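Local coordinates for carbonic anhydrase (Coccomyxa sp. PA, PDB 3UCJ) that catalyses the reversible hydration of carbon dioxide to hydrogencarbonate as a zinc-dependent beta-class enzyme, and is inhibited by the sulfonamide acetazolamide, at the interface of chains A and B. Sequence-based numbering; all coordinates share one arbitrary frame. Chains: chain A/B, Carbonic anhydrase.

The interface of chains A and B. Residues chain A 83-84, 87-88; chain B 121-123, 126.
A:Glu87, on helix 80-92, places its carboxylate against the N-terminal end of helix 122-126 of the other subunit, capping it from across the interface. A:Glu87 OE1 accepts two hydrogen bonds from one residue: the hydroxyl OG1 of B:Thr123 lies 2.8 Å away on the anti side, tilted out of the carboxylate plane, and the backbone N of B:Thr123 donates over 2.9 Å from above that plane, 47° out of it. Both donors come from the same face. A:Glu87 OE2 takes the backbone N of B:Val122 at 3.0 Å, on the syn side but likewise tilted out of plane, by a more bent bond (138° at H). With both oxygens engaged, rotation of the carboxylate is restricted, and the helix end would probably stabilise its negative charge. The A:Glu87 chain runs extended, CG anti to the backbone N (chi1 -178°), which carries the acid group across to chain B.

Apolar contacts flank this cap. Methyl CG2 of B:Val122 packs on the acid group, 3.5 Å from A:Glu87 CD, and also approaches the backbone of A:Met83 and A:Ser84. One turn back from the glutamate, A:Ser84 CB lies 3.9 Å from B:Trp126 CB, above the indole plane over the CB-CG bond.

The patch and its two-fold twin thus join helix 80-92 to the start of helix 122-126. Because A:Tyr88 and B:Thr123 both contribute to acetazolamide pockets, the contact is likely to influence the shape of active sites built from both subunits.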
loop_
_atom_site.group_PDB
_atom_site.type_symbol
_atom_site.label_atom_id
_atom_site.label_comp_id
_atom_site.label_asym_id
_atom_site.label_seq_id
_atom_site.Cartn_x
_atom_site.Cartn_y
_atom_site.Cartn_z
ATOM N N MET A 83 5.996 7.891 -3.148
ATOM C CA MET A 83 5.298 8.814 -4.120
ATOM C C MET A 83 4.952 10.179 -3.487
ATOM O O MET A 83 5.046 11.235 -4.210
ATOM C CB MET A 83 4.076 8.166 -4.714
ATOM C CG MET A 83 4.442 7.013 -5.709
ATOM S SD MET A 83 5.183 7.761 -7.211
ATOM C CE MET A 83 6.835 7.105 -7.131
ATOM N N SER A 84 4.639 10.239 -2.185
ATOM C CA SER A 84 4.383 11.525 -1.463
ATOM C C SER A 84 5.635 12.400 -1.360
ATOM O O SER A 84 5.597 13.609 -1.560
ATOM C CB SER A 84 3.848 11.233 -0.032
ATOM O OG SER A 84 2.534 10.910 -0.305
ATOM N N GLU A 87 6.003 13.666 -4.939
ATOM C CA GLU A 87 4.972 14.673 -5.319
ATOM C C GLU A 87 5.219 16.002 -4.555
ATOM O O GLU A 87 5.265 17.100 -5.195
ATOM C CB GLU A 87 3.574 14.201 -4.937
ATOM C CG GLU A 87 2.504 15.190 -5.369
ATOM C CD GLU A 87 1.092 14.695 -5.011
ATOM O OE1 GLU A 87 0.732 14.930 -3.862
ATOM O OE2 GLU A 87 0.326 14.199 -5.860
ATOM N N TYR A 88 5.458 15.947 -3.254
ATOM C CA TYR A 88 5.676 17.174 -2.480
ATOM C C TYR A 88 6.908 17.996 -2.981
ATOM O O TYR A 88 6.814 19.240 -3.157
ATOM C CB TYR A 88 5.739 16.927 -0.960
ATOM C CG TYR A 88 5.900 18.262 -0.245
ATOM C CD1 TYR A 88 4.845 19.177 -0.271
ATOM C CD2 TYR A 88 7.085 18.595 0.368
ATOM C CE1 TYR A 88 4.968 20.464 0.347
ATOM C CE2 TYR A 88 7.226 19.846 1.030
ATOM C CZ TYR A 88 6.121 20.790 0.955
ATOM O OH TYR A 88 6.304 22.024 1.589
ATOM N N GLY B 121 -4.267 14.370 -5.318
ATOM C CA GLY B 121 -2.834 13.991 -5.275
ATOM C C GLY B 121 -2.512 12.979 -4.167
ATOM O O GLY B 121 -3.258 12.808 -3.192
ATOM N N VAL B 122 -1.359 12.308 -4.309
ATOM C CA VAL B 122 -1.030 11.285 -3.333
ATOM C C VAL B 122 -0.638 11.857 -1.965
ATOM O O VAL B 122 -0.842 11.153 -0.990
ATOM C CB VAL B 122 0.134 10.391 -3.832
ATOM C CG1 VAL B 122 -0.321 9.580 -5.047
ATOM C CG2 VAL B 122 1.337 11.260 -4.163
ATOM N N THR B 123 0.009 13.025 -1.841
ATOM C CA THR B 123 0.341 13.567 -0.515
ATOM C C THR B 123 -0.906 13.688 0.341
ATOM O O THR B 123 -0.874 13.357 1.543
ATOM C CB THR B 123 1.089 14.924 -0.598
ATOM O OG1 THR B 123 2.227 14.723 -1.448
ATOM C CG2 THR B 123 1.623 15.269 0.737
ATOM N N TRP B 126 -1.641 10.365 1.673
ATOM C CA TRP B 126 -0.638 9.970 2.660
ATOM C C TRP B 126 -0.789 10.617 4.027
ATOM O O TRP B 126 -0.661 9.943 5.078
ATOM C CB TRP B 126 0.787 10.234 2.096
ATOM C CG TRP B 126 1.872 9.925 3.065
ATOM C CD1 TRP B 126 2.579 10.764 3.866
ATOM C CD2 TRP B 126 2.341 8.626 3.322
ATOM N NE1 TRP B 126 3.499 10.043 4.618
ATOM C CE2 TRP B 126 3.353 8.722 4.309
ATOM C CE3 TRP B 126 1.967 7.359 2.823
ATOM C CZ2 TRP B 126 4.003 7.606 4.821
ATOM C CZ3 TRP B 126 2.657 6.215 3.394
ATOM C CH2 TRP B 126 3.628 6.385 4.322
#